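Local structure of acyl-[acyl-carrier-protein]--UDP-N-acetylglucosamine O-acyltransferase (Acinetobacter baumannii, 4E6U) at residues V50-T56 with A68-E72; H124-I130 with V143-I149; V155-I161 with I173-I179. The protein catalyses transfer of an acyl chain from acyl carrier protein to UDP-N-acetylglucosamine, the opening step of lipid A synthesis in the lipopolysaccharide pathway. One frame throughout, in Å; residues are numbered along the deposited sequence.

Interaction 1 (V50-T56 with A68-E72); sequences VVVGGFT and ASVGE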
ATOM      1  N   VAL A  50       0.266 -17.140  10.267  1.00  9.78           N
ATOM      2  CA  VAL A  50      -0.706 -16.185  10.795  1.00  9.99           C
ATOM      3  C   VAL A  50      -0.362 -15.876  12.232  1.00 10.10           C
ATOM      4  O   VAL A  50      -0.103 -16.798  13.015  1.00 10.43           O
ATOM      5  CB  VAL A  50      -2.156 -16.730  10.701  1.00 10.29           C
ATOM      6  CG1 VAL A  50      -3.149 -15.742  11.337  1.00 10.96           C
ATOM      7  CG2 VAL A  50      -2.523 -17.008   9.230  1.00 10.89           C
ATOM      8  N   VAL A  51      -0.396 -14.599  12.589  1.00  9.86           N
ATOM      9  CA  VAL A  51      -0.250 -14.190  13.992  1.00 10.18           C
ATOM     10  C   VAL A  51      -1.584 -13.651  14.490  1.00  9.55           C
ATOM     11  O   VAL A  51      -2.133 -12.709  13.907  1.00 10.83           O
ATOM     12  CB  VAL A  51       0.861 -13.127  14.181  1.00  9.54           C
ATOM     13  CG1 VAL A  51       0.838 -12.572  15.630  1.00 11.19           C
ATOM     14  CG2 VAL A  51       2.234 -13.705  13.810  1.00 12.04           C
ATOM     15  N   VAL A  52      -2.139 -14.274  15.526  1.00 10.63           N
ATOM     16  CA  VAL A  52      -3.254 -13.702  16.264  1.00 11.08           C
ATOM     17  C   VAL A  52      -2.671 -13.218  17.585  1.00 11.29           C
ATOM     18  O   VAL A  52      -2.320 -14.014  18.456  1.00 12.52           O
ATOM     19  CB  VAL A  52      -4.410 -14.693  16.475  1.00 10.79           C
ATOM     20  CG1 VAL A  52      -5.585 -13.955  17.071  1.00 12.60           C
ATOM     21  CG2 VAL A  52      -4.802 -15.392  15.180  1.00 12.37           C
ATOM     22  N   GLY A  53      -2.541 -11.899  17.721  1.00 10.99           N
ATOM     23  CA  GLY A  53      -1.750 -11.336  18.826  1.00 11.77           C
ATOM     24  C   GLY A  53      -2.280 -11.706  20.205  1.00 12.26           C
ATOM     25  O   GLY A  53      -1.524 -12.138  21.080  1.00 13.02           O
ATOM     26  N   GLY A  54      -3.583 -11.523  20.394  1.00 12.55           N
ATOM     27  CA  GLY A  54      -4.188 -11.816  21.685  1.00 12.88           C
ATOM     28  C   GLY A  54      -5.544 -11.182  21.737  1.00 12.12           C
ATOM     29  O   GLY A  54      -5.903 -10.386  20.862  1.00 12.27           O
ATOM     30  N   PHE A  55      -6.332 -11.553  22.750  1.00 12.68           N
ATOM     31  CA  PHE A  55      -7.570 -10.819  23.056  1.00 12.71           C
ATOM     32  C   PHE A  55      -8.458 -10.650  21.825  1.00 12.83           C
ATOM     33  O   PHE A  55      -8.923  -9.554  21.510  1.00 12.52           O
ATOM     34  CB  PHE A  55      -7.235  -9.479  23.739  1.00 13.69           C
ATOM     35  CG  PHE A  55      -6.451  -9.651  24.987  1.00 14.35           C
ATOM     36  CD1 PHE A  55      -7.113  -9.771  26.210  1.00 17.80           C
ATOM     37  CD2 PHE A  55      -5.066  -9.766  24.955  1.00 16.95           C
ATOM     38  CE1 PHE A  55      -6.394  -9.977  27.384  1.00 19.18           C
ATOM     39  CE2 PHE A  55      -4.342  -9.962  26.130  1.00 18.93           C
ATOM     40  CZ  PHE A  55      -5.011 -10.073  27.338  1.00 18.97           C
ATOM     41  N   THR A  56      -8.695 -11.767  21.149  1.00 12.46           N
ATOM     42  CA  THR A  56      -9.433 -11.789  19.901  1.00 12.38           C
ATOM     43  C   THR A  56     -10.420 -12.946  19.915  1.00 13.10           C
ATOM     44  O   THR A  56     -10.041 -14.079  20.243  1.00 13.44           O
ATOM     45  CB  THR A  56      -8.451 -11.923  18.694  1.00 12.67           C
ATOM     46  OG1 THR A  56      -7.615 -10.753  18.657  1.00 12.59           O
ATOM     47  CG2 THR A  56      -9.178 -12.018  17.371  1.00 13.63           C
ATOM     48  N   ALA A  68      -0.997 -12.461   7.701  1.00  9.85           N
ATOM     49  CA  ALA A  68      -1.956 -11.581   8.348  1.00  9.75           C
ATOM     50  C   ALA A  68      -1.612 -11.412   9.818  1.00  9.27           C
ATOM     51  O   ALA A  68      -1.251 -12.369  10.520  1.00  9.58           O
ATOM     52  CB  ALA A  68      -3.340 -12.140   8.186  1.00 10.75           C
ATOM     53  N   SER A  69      -1.747 -10.172  10.285  1.00 10.11           N
ATOM     54  CA  SER A  69      -1.558  -9.812  11.684  1.00  9.89           C
ATOM     55  C   SER A  69      -2.929  -9.475  12.253  1.00  9.79           C
ATOM     56  O   SER A  69      -3.522  -8.443  11.912  1.00 10.35           O
ATOM     57  CB  SER A  69      -0.629  -8.609  11.779  1.00 10.36           C
ATOM     58  OG  SER A  69      -0.486  -8.189  13.120  1.00 10.46           O
ATOM     59  N   VAL A  70      -3.436 -10.374  13.068  1.00 10.77           N
ATOM     60  CA  VAL A  70      -4.838 -10.320  13.491  1.00 10.76           C
ATOM     61  C   VAL A  70      -4.903 -10.090  14.982  1.00 11.09           C
ATOM     62  O   VAL A  70      -4.354 -10.875  15.759  1.00 11.85           O
ATOM     63  CB  VAL A  70      -5.560 -11.639  13.113  1.00 10.75           C
ATOM     64  CG1 VAL A  70      -7.025 -11.627  13.573  1.00 12.91           C
ATOM     65  CG2 VAL A  70      -5.529 -11.826  11.615  1.00 12.53           C
ATOM     66  N   GLY A  71      -5.576  -9.025  15.402  1.00 10.88           N
ATOM     67  CA  GLY A  71      -5.729  -8.789  16.852  1.00 11.50           C
ATOM     68  C   GLY A  71      -4.428  -8.396  17.514  1.00 11.96           C
ATOM     69  O   GLY A  71      -4.063  -8.911  18.575  1.00 12.41           O
ATOM     70  N   GLU A  72      -3.712  -7.490  16.861  1.00 11.85           N
ATOM     71  CA  GLU A  72      -2.515  -6.911  17.436  1.00 11.35           C
ATOM     72  C   GLU A  72      -2.868  -5.592  18.116  1.00 12.25           C
ATOM     73  O   GLU A  72      -3.898  -4.989  17.788  1.00 12.12           O
ATOM     74  CB  GLU A  72      -1.456  -6.710  16.332  1.00 11.91           C
ATOM     75  CG  GLU A  72      -0.062  -6.301  16.846  1.00 11.94           C
ATOM     76  CD  GLU A  72       0.415  -7.207  17.991  1.00 12.31           C
ATOM     77  OE1 GLU A  72       0.950  -8.293  17.697  1.00 14.46           O
ATOM     78  OE2 GLU A  72       0.227  -6.866  19.190  1.00 12.92           O
TER

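Interaction 2 (H124-I130 with V143-I149); sequences HIAHDCI and VAGHVHI. With EDO (1,2-ethanediol), chain L; EDO (1,2-ethanediol), chain F.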
ATOM      1  N   HIS A 124      -6.048  -2.875   6.088  1.00 10.63           N
ATOM      2  CA  HIS A 124      -5.825  -2.475   7.462  1.00 10.66           C
ATOM      3  C   HIS A 124      -7.111  -2.026   8.095  1.00 11.08           C
ATOM      4  O   HIS A 124      -7.776  -1.124   7.572  1.00 11.41           O
ATOM      5  CB  HIS A 124      -4.828  -1.330   7.547  1.00 11.40           C
ATOM      6  CG  HIS A 124      -4.650  -0.802   8.941  1.00 11.65           C
ATOM      7  ND1 HIS A 124      -3.928  -1.482   9.891  1.00 11.06           N
ATOM      8  CD2 HIS A 124      -5.097   0.331   9.545  1.00 13.06           C
ATOM      9  CE1 HIS A 124      -3.929  -0.792  11.021  1.00 11.52           C
ATOM     10  NE2 HIS A 124      -4.629   0.316  10.837  1.00 13.00           N
ATOM     11  N   ILE A 125      -7.458  -2.651   9.208  1.00 10.27           N
ATOM     12  CA  ILE A 125      -8.577  -2.204  10.040  1.00 11.41           C
ATOM     13  C   ILE A 125      -8.014  -1.713  11.364  1.00 10.45           C
ATOM     14  O   ILE A 125      -7.526  -2.494  12.181  1.00 11.40           O
ATOM     15  CB  ILE A 125      -9.613  -3.332  10.287  1.00 11.20           C
ATOM     16  CG1 ILE A 125     -10.112  -3.946   8.973  1.00 12.60           C
ATOM     17  CG2 ILE A 125     -10.769  -2.838  11.185  1.00 13.19           C
ATOM     18  CD1 ILE A 125     -10.835  -3.008   8.041  1.00 13.12           C
ATOM     19  N   ALA A 126      -8.061  -0.400  11.576  1.00 11.36           N
ATOM     20  CA  ALA A 126      -7.508   0.221  12.761  1.00 11.46           C
ATOM     21  C   ALA A 126      -8.339  -0.006  14.012  1.00 11.60           C
ATOM     22  O   ALA A 126      -9.488  -0.427  13.955  1.00 12.13           O
ATOM     23  CB  ALA A 126      -7.374   1.729  12.529  1.00 12.49           C
ATOM     24  N   HIS A 127      -7.718   0.308  15.145  1.00 12.22           N
ATOM     25  CA  HIS A 127      -8.419   0.311  16.424  1.00 12.69           C
ATOM     26  C   HIS A 127      -9.802   0.940  16.367  1.00 13.27           C
ATOM     27  O   HIS A 127      -9.999   2.000  15.762  1.00 13.20           O
ATOM     28  CB  HIS A 127      -7.573   1.032  17.479  1.00 12.72           C
ATOM     29  CG  HIS A 127      -7.262   2.461  17.151  1.00 11.91           C
ATOM     30  ND1 HIS A 127      -8.068   3.508  17.560  1.00 13.89           N
ATOM     31  CD2 HIS A 127      -6.225   3.016  16.484  1.00 13.23           C
ATOM     32  CE1 HIS A 127      -7.540   4.648  17.137  1.00 13.09           C
ATOM     33  NE2 HIS A 127      -6.426   4.379  16.475  1.00 14.51           N
ATOM     34  N   ASP A 128     -10.748   0.272  17.026  1.00 11.93           N
ATOM     35  CA  ASP A 128     -12.088   0.815  17.304  1.00 13.62           C
ATOM     36  C   ASP A 128     -12.996   0.901  16.098  1.00 14.07           C
ATOM     37  O   ASP A 128     -14.112   1.422  16.187  1.00 15.47           O
ATOM     38  CB  ASP A 128     -12.008   2.182  18.006  1.00 13.67           C
ATOM     39  CG  ASP A 128     -11.143   2.144  19.242  1.00 12.89           C
ATOM     40  OD1 ASP A 128     -11.450   1.330  20.138  1.00 14.30           O
ATOM     41  OD2 ASP A 128     -10.123   2.876  19.304  1.00 14.48           O
ATOM     42  N   CYS A 129     -12.565   0.366  14.966  1.00 12.66           N
ATOM     43  CA  CYS A 129     -13.481   0.292  13.846  1.00 12.72           C
ATOM     44  C   CYS A 129     -14.622  -0.658  14.151  1.00 13.31           C
ATOM     45  O   CYS A 129     -14.468  -1.616  14.939  1.00 13.84           O
ATOM     46  CB  CYS A 129     -12.772  -0.182  12.575  1.00 13.50           C
ATOM     47  SG  CYS A 129     -11.688   1.052  11.865  1.00 14.21           S
ATOM     48  N   ILE A 130     -15.761  -0.390  13.528  1.00 14.07           N
ATOM     49  CA  ILE A 130     -16.895  -1.301  13.554  1.00 14.62           C
ATOM     50  C   ILE A 130     -17.279  -1.518  12.112  1.00 14.76           C
ATOM     51  O   ILE A 130     -17.583  -0.568  11.401  1.00 15.95           O
ATOM     52  CB  ILE A 130     -18.102  -0.753  14.369  1.00 15.09           C
ATOM     53  CG1 ILE A 130     -17.688  -0.472  15.812  1.00 16.82           C
ATOM     54  CG2 ILE A 130     -19.287  -1.743  14.290  1.00 17.63           C
ATOM     55  CD1 ILE A 130     -18.805   0.174  16.658  1.00 20.79           C
ATOM     56  N   VAL A 143      -8.197   1.584   6.618  1.00 13.60           N
ATOM     57  CA  VAL A 143      -9.330   2.105   7.374  1.00 13.47           C
ATOM     58  C   VAL A 143      -8.782   2.589   8.711  1.00 13.56           C
ATOM     59  O   VAL A 143      -8.302   1.798   9.527  1.00 13.57           O
ATOM     60  CB  VAL A 143     -10.399   1.039   7.574  1.00 12.22           C
ATOM     61  CG1 VAL A 143     -11.645   1.656   8.222  1.00 13.91           C
ATOM     62  CG2 VAL A 143     -10.753   0.355   6.253  1.00 14.38           C
ATOM     63  N   ALA A 144      -8.837   3.901   8.940  1.00 13.20           N
ATOM     64  CA  ALA A 144      -8.243   4.488  10.132  1.00 13.03           C
ATOM     65  C   ALA A 144      -9.142   4.330  11.364  1.00 13.06           C
ATOM     66  O   ALA A 144     -10.206   3.716  11.313  1.00 12.82           O
ATOM     67  CB  ALA A 144      -7.874   5.960   9.875  1.00 14.61           C
ATOM     68  N   GLY A 145      -8.677   4.876  12.479  1.00 13.42           N
ATOM     69  CA  GLY A 145      -9.324   4.617  13.761  1.00 13.05           C
ATOM     70  C   GLY A 145     -10.774   5.038  13.872  1.00 13.32           C
ATOM     71  O   GLY A 145     -11.171   6.079  13.357  1.00 13.24           O
ATOM     72  N   HIS A 146     -11.561   4.239  14.585  1.00 13.32           N
ATOM     73  CA  HIS A 146     -12.950   4.592  14.943  1.00 13.59           C
ATOM     74  C   HIS A 146     -13.885   4.731  13.752  1.00 14.48           C
ATOM     75  O   HIS A 146     -14.944   5.347  13.861  1.00 15.94           O
ATOM     76  CB  HIS A 146     -13.035   5.901  15.786  1.00 13.56           C
ATOM     77  CG  HIS A 146     -11.977   6.036  16.839  1.00 14.67           C
ATOM     78  ND1 HIS A 146     -12.152   5.594  18.134  1.00 16.41           N
ATOM     79  CD2 HIS A 146     -10.750   6.607  16.801  1.00 15.65           C
ATOM     80  CE1 HIS A 146     -11.072   5.872  18.843  1.00 16.64           C
ATOM     81  NE2 HIS A 146     -10.204   6.483  18.058  1.00 16.95           N
ATOM     82  N   VAL A 147     -13.514   4.169  12.606  1.00 12.72           N
ATOM     83  CA  VAL A 147     -14.371   4.216  11.431  1.00 13.88           C
ATOM     84  C   VAL A 147     -15.495   3.194  11.540  1.00 14.58           C
ATOM     85  O   VAL A 147     -15.276   2.045  11.975  1.00 13.87           O
ATOM     86  CB  VAL A 147     -13.541   3.987  10.117  1.00 13.35           C
ATOM     87  CG1 VAL A 147     -14.432   3.750   8.901  1.00 13.30           C
ATOM     88  CG2 VAL A 147     -12.626   5.166   9.869  1.00 14.13           C
ATOM     89  N   HIS A 148     -16.706   3.587  11.157  1.00 14.28           N
ATOM     90  CA  HIS A 148     -17.830   2.666  11.145  1.00 15.04           C
ATOM     91  C   HIS A 148     -18.258   2.410   9.712  1.00 15.79           C
ATOM     92  O   HIS A 148     -18.571   3.351   8.980  1.00 16.77           O
ATOM     93  CB  HIS A 148     -19.003   3.209  11.988  1.00 16.25           C
ATOM     94  CG  HIS A 148     -18.687   3.371  13.446  1.00 17.55           C
ATOM     95  ND1 HIS A 148     -19.583   3.923  14.342  1.00 21.02           N
ATOM     96  CD2 HIS A 148     -17.584   3.058  14.172  1.00 19.05           C
ATOM     97  CE1 HIS A 148     -19.038   3.955  15.546  1.00 21.57           C
ATOM     98  NE2 HIS A 148     -17.826   3.432  15.471  1.00 21.33           N
ATOM     99  N   ILE A 149     -18.244   1.140   9.311  1.00 14.47           N
ATOM    100  CA  ILE A 149     -18.646   0.687   7.983  1.00 14.86           C
ATOM    101  C   ILE A 149     -19.888  -0.185   8.152  1.00 14.68           C
ATOM    102  O   ILE A 149     -19.936  -1.065   9.026  1.00 14.41           O
ATOM    103  CB  ILE A 149     -17.514  -0.115   7.282  1.00 15.27           C
ATOM    104  CG1 ILE A 149     -16.132   0.556   7.443  0.60 17.61           C
ATOM    105  CG2 ILE A 149     -17.887  -0.427   5.838  0.60 15.50           C
ATOM    106  CD1 ILE A 149     -15.726   1.502   6.319  0.60 18.61           C
TER
HETATM  107  C1  EDO L 311     -22.408   0.749  11.648  1.00 32.88           C
HETATM  108  O1  EDO L 311     -22.725   1.040  10.278  1.00 34.31           O
HETATM  109  C2  EDO L 311     -21.295  -0.295  11.728  1.00 31.93           C
HETATM  110  O2  EDO L 311     -21.692  -1.501  11.055  1.00 30.04           O
HETATM  111  C1  EDO F 305      -3.446   5.300  14.987  1.00 22.50           C
HETATM  112  O1  EDO F 305      -4.508   6.075  15.564  1.00 23.20           O
HETATM  113  C2  EDO F 305      -3.447   5.430  13.465  1.00 23.24           C
HETATM  114  O2  EDO F 305      -4.661   4.867  12.938  1.00 24.78           O
HETATM  115  O   HOH W   1     -15.900   2.698  17.591  1.00 25.56           O

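Interaction 3 (V155-I161 with I173-I179); sequences VGGNSGI and IGGASLI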
ATOM      1  N   VAL A 155     -15.108  -1.011  -1.104  1.00 13.55           N
ATOM      2  CA  VAL A 155     -14.056  -0.005  -1.042  1.00 14.34           C
ATOM      3  C   VAL A 155     -12.978  -0.355  -2.057  1.00 14.32           C
ATOM      4  O   VAL A 155     -12.314  -1.390  -1.951  1.00 14.43           O
ATOM      5  CB  VAL A 155     -13.445   0.129   0.358  1.00 13.67           C
ATOM      6  CG1 VAL A 155     -12.450   1.303   0.400  1.00 14.50           C
ATOM      7  CG2 VAL A 155     -14.548   0.288   1.429  1.00 14.73           C
ATOM      8  N   GLY A 156     -12.814   0.494  -3.064  1.00 14.75           N
ATOM      9  CA  GLY A 156     -11.856   0.238  -4.132  1.00 14.29           C
ATOM     10  C   GLY A 156     -10.412   0.293  -3.661  1.00 13.66           C
ATOM     11  O   GLY A 156     -10.078   0.903  -2.651  1.00 14.13           O
ATOM     12  N   GLY A 157      -9.552  -0.349  -4.437  1.00 13.92           N
ATOM     13  CA  GLY A 157      -8.171  -0.572  -4.028  1.00 15.05           C
ATOM     14  C   GLY A 157      -7.397   0.696  -3.780  1.00 14.31           C
ATOM     15  O   GLY A 157      -7.593   1.714  -4.463  1.00 14.45           O
ATOM     16  N   ASN A 158      -6.508   0.632  -2.807  1.00 14.98           N
ATOM     17  CA  ASN A 158      -5.595   1.711  -2.493  1.00 16.24           C
ATOM     18  C   ASN A 158      -6.307   2.980  -2.003  1.00 15.76           C
ATOM     19  O   ASN A 158      -5.824   4.105  -2.187  1.00 17.30           O
ATOM     20  CB  ASN A 158      -4.682   2.024  -3.681  1.00 17.95           C
ATOM     21  CG  ASN A 158      -3.449   2.747  -3.249  1.00 22.48           C
ATOM     22  OD1 ASN A 158      -3.013   2.607  -2.106  1.00 27.26           O
ATOM     23  ND2 ASN A 158      -2.882   3.548  -4.146  1.00 26.30           N
ATOM     24  N   SER A 159      -7.479   2.787  -1.415  1.00 15.51           N
ATOM     25  CA  SER A 159      -8.207   3.894  -0.808  1.00 15.63           C
ATOM     26  C   SER A 159      -7.889   3.990   0.673  1.00 15.61           C
ATOM     27  O   SER A 159      -7.461   3.002   1.303  1.00 16.92           O
ATOM     28  CB  SER A 159      -9.709   3.746  -1.008  1.00 16.06           C
ATOM     29  OG  SER A 159     -10.035   3.803  -2.390  1.00 17.39           O
ATOM     30  N   GLY A 160      -8.073   5.187   1.222  1.00 14.81           N
ATOM     31  CA  GLY A 160      -7.909   5.454   2.645  1.00 14.54           C
ATOM     32  C   GLY A 160      -9.150   6.108   3.199  1.00 15.27           C
ATOM     33  O   GLY A 160      -9.736   6.997   2.566  1.00 16.46           O
ATOM     34  N   ILE A 161      -9.546   5.684   4.388  1.00 14.72           N
ATOM     35  CA  ILE A 161     -10.688   6.265   5.078  1.00 15.19           C
ATOM     36  C   ILE A 161     -10.208   6.886   6.375  1.00 15.62           C
ATOM     37  O   ILE A 161      -9.694   6.203   7.244  1.00 16.11           O
ATOM     38  CB  ILE A 161     -11.768   5.225   5.332  1.00 14.77           C
ATOM     39  CG1 ILE A 161     -12.150   4.549   4.009  1.00 17.97           C
ATOM     40  CG2 ILE A 161     -12.998   5.894   6.004  1.00 15.33           C
ATOM     41  CD1 ILE A 161     -13.041   3.355   4.159  1.00 18.47           C
ATOM     42  N   ILE A 173     -16.865   3.140  -2.771  1.00 15.56           N
ATOM     43  CA  ILE A 173     -15.743   4.061  -2.791  1.00 15.55           C
ATOM     44  C   ILE A 173     -14.864   3.666  -3.971  1.00 15.72           C
ATOM     45  O   ILE A 173     -14.418   2.522  -4.062  1.00 15.88           O
ATOM     46  CB  ILE A 173     -14.957   4.015  -1.439  1.00 15.25           C
ATOM     47  CG1 ILE A 173     -15.787   4.694  -0.340  0.60 16.47           C
ATOM     48  CG2 ILE A 173     -13.580   4.687  -1.564  0.60 14.23           C
ATOM     49  CD1 ILE A 173     -15.353   4.372   1.071  0.60 15.71           C
ATOM     50  N   GLY A 174     -14.619   4.599  -4.885  1.00 15.43           N
ATOM     51  CA  GLY A 174     -13.788   4.305  -6.056  1.00 16.03           C
ATOM     52  C   GLY A 174     -12.352   4.012  -5.672  1.00 16.46           C
ATOM     53  O   GLY A 174     -11.873   4.435  -4.618  1.00 16.57           O
ATOM     54  N   GLY A 175     -11.657   3.290  -6.543  1.00 16.32           N
ATOM     55  CA  GLY A 175     -10.223   3.066  -6.333  1.00 15.93           C
ATOM     56  C   GLY A 175      -9.445   4.350  -6.092  1.00 15.60           C
ATOM     57  O   GLY A 175      -9.770   5.417  -6.639  1.00 16.22           O
ATOM     58  N   ALA A 176      -8.436   4.252  -5.238  1.00 14.68           N
ATOM     59  CA  ALA A 176      -7.463   5.307  -4.986  1.00 15.73           C
ATOM     60  C   ALA A 176      -8.095   6.585  -4.451  1.00 15.47           C
ATOM     61  O   ALA A 176      -7.622   7.689  -4.735  1.00 17.79           O
ATOM     62  CB  ALA A 176      -6.643   5.596  -6.240  1.00 16.84           C
ATOM     63  N   SER A 177      -9.142   6.424  -3.651  1.00 15.12           N
ATOM     64  CA  SER A 177      -9.805   7.582  -3.045  1.00 14.84           C
ATOM     65  C   SER A 177      -9.268   7.906  -1.670  1.00 15.87           C
ATOM     66  O   SER A 177      -8.772   7.026  -0.949  1.00 16.37           O
ATOM     67  CB  SER A 177     -11.307   7.347  -2.935  1.00 15.74           C
ATOM     68  OG  SER A 177     -11.902   7.136  -4.191  1.00 18.21           O
ATOM     69  N   LEU A 178      -9.377   9.174  -1.290  1.00 15.50           N
ATOM     70  CA  LEU A 178      -9.080   9.621   0.061  1.00 15.83           C
ATOM     71  C   LEU A 178     -10.385  10.119   0.649  1.00 15.42           C
ATOM     72  O   LEU A 178     -10.900  11.147   0.225  1.00 15.43           O
ATOM     73  CB  LEU A 178      -7.991  10.706   0.083  1.00 17.26           C
ATOM     74  CG  LEU A 178      -7.672  11.318   1.454  1.00 19.87           C
ATOM     75  CD1 LEU A 178      -7.120  10.273   2.434  1.00 22.61           C
ATOM     76  CD2 LEU A 178      -6.693  12.477   1.297  1.00 21.91           C
ATOM     77  N   ILE A 179     -10.941   9.369   1.584  1.00 15.54           N
ATOM     78  CA  ILE A 179     -12.229   9.712   2.175  1.00 15.46           C
ATOM     79  C   ILE A 179     -12.024  10.428   3.494  1.00 16.01           C
ATOM     80  O   ILE A 179     -11.484   9.861   4.441  1.00 16.56           O
ATOM     81  CB  ILE A 179     -13.103   8.448   2.363  1.00 16.46           C
ATOM     82  CG1 ILE A 179     -13.335   7.740   1.017  1.00 17.13           C
ATOM     83  CG2 ILE A 179     -14.423   8.807   3.068  1.00 17.54           C
ATOM     84  CD1 ILE A 179     -14.056   8.570  -0.042  1.00 20.87           C
TER
HETATM   85  O   HOH W   2      -5.669   6.829  -1.122  1.00 29.98           O

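Interaction 1 (V50-T56 with A68-E72)
Val51 and Val70 are joined by a short backbone bond, Val70 N to Val51 O at 2.8 Å, at the middle of a parallel ladder. Val51 N donates to Ala68 O at 3.2 Å on one side of it, and Gly53 N to Val70 O at 2.9 Å on the other. Val70 O also receives the CA-H of Val52, whose CA lies 3.1 Å away, so this one oxygen meets two successive residues of 50-56. On the face carrying Val52 and Val70, the side chains meet loosely, Val52 CG2 lying 4.4 Å from Val70 CB.

Past the strands both chains turn, and Gly54 N makes a weak bond to Gly71 O. Gly71, with positive phi, presents its bare CA to Thr56 OG1 at 3.3 Å. That hydroxyl is held from within its own segment: chi1 of -64° sets OG1 beside the backbone N and brings it above the carbonyl plane of Gly54, to whose O it donates at 2.8 Å. Gly54 O and Gly71 O, two acceptors, approach to 3.3 Å; Arg102 NH1 bonds to Gly71 O and weakly to Gly54 O, which probably eases the approach of the two oxygens.

The face carrying Val51 and Ser69 turns to the second subunit: Ser69 OG bonds to Glu96 and Gln66 of that subunit, and Val51 packs on Ser48 there. The pairing is that of successive coils in a left-handed parallel beta-helix, the fold of hexapeptide acyltransferases. Strand 51-52 is flanked on its far side by strand 33-34, with Val52 bonded to Ile33 and Gly35, while Val70 reaches the interior against Ile64, Leu86 and Ile88 of strands 63-64 and 85-88.

Interaction 2 (H124-I130 with V143-I149)
Cys129 SG sits wedged against segment 143-149, 3.1 Å from Ala144 O and 3.7 Å from Val143 CG1. Around it the packing is close: Ala126 CB lies 3.1 Å from Val143 O, and backbone bonds between adjacent coils of the left-handed parallel beta-helix run from His124 O to Val143 N through to Ile130 O and Ile149 N. At the corner, two stacked type II turns are joined by His146 N donating to His127 O in its carbonyl plane. The rings here are tight too: His127 turns its edge to the face of His146, planes at 86°, and Gly145 CA lies over one face of the His127 ring, toward its rim.

The looser side belongs to Ile130, whose CD1 lies over His148. Water 1 links His148 NE2 to Asp128 O, and an ethanediol beside Ile130 donates to Ile149 O.

His127 ND1 donates to Asp128 OD2 at 2.8 Å, on the anti side of the carboxylate; OD2 also bonds to Thr104, and Asp107 holds His146 ND1. A hydroxyl can reach His127 NE2, here O1 of a second ethanediol, probably from the crystallisation liquor, 2.7 Å away. A histidine so oriented by a carboxylate is consistent with an LpxA active site.

Interaction 3 (V155-I161 with I173-I179)
Gly157 and Ala176 meet through flat peptide groups, Gly157 O taking the N-H of Ala176 almost end-on at 2.8 Å, with Gly175 CA also near that oxygen at 3.5 Å. Ile173 O is approached differently: Gly156 N donates to it from 27° outside the carbonyl plane. The carbonyl of Gly174 has Ser177 OG above its plane rather than at its edge, bonded at 2.7 Å. The next carbonyl after Gly157, that of Asn158, receives the CA-H of Ala176 at a nearly straight 165°.

The two segments are matching corners of adjacent coils, each a type II turn, Gly156 to Ser159 and Gly174 to Ser177, leading into strands 160-161 and 178-179. Ser159 links them. Its OG, swung opposite its own carbonyl carbon (chi1 -64°), reaches into the turn Gly174 to Ser177 and accepts Ser177 N at 3.0 Å; Gly156 O and Gly174 O both lie close to it. Beyond the turns the parallel ladder resumes, Gly160 N to Ser177 O and Ile179 N to Gly160 O, the latter at 2.8 Å. Water 2 donates to both Asn158 O and Ser177 O, bridging the two segments.

Inside, Val155 and Ile173 run side by side, CG1 to CG2 4.1 Å, and Ile161 CG1 faces Ile179 CB at 4.3 Å; Ile167 touches Ile161, Ile173 and Ile179. Outside, the side-chain amide of Asn158 makes weak hydrogen bonds to Asn158 of each of the other two subunits, and Leu178 packs on Gly175 of the second subunit. The chemistry is thus split: aliphatic branches fill the inside of the coil, the bare CA of Gly156 lets the turns approach at Gly174 and Gly175, and backbone amides, a serine hydroxyl and water carry the polar bonding of the corner.

Overall arrangement
All three contacts join successive coils of one beta-helix and reach the same nine-stranded parallel sheet. Interaction 1 is the most remote, its centre about 16 Å from that of interaction 2 and about 25 Å from that of interaction 3. Interactions 2 and 3 touch: Ala144 N lies 3.0 Å from Ile161 O, a probable hydrogen bond, and Val147 packs on Ile161. Interactions 1 and 2 are largely buried, whereas interaction 3 is partly so. Valines and a bare Gly71 corner mark 50-56 with 68-72; imidazoles and a carboxylate distinguish 124-130 with 143-149; glycines and serines shape 155-161 with 173-179, which meets both other subunits.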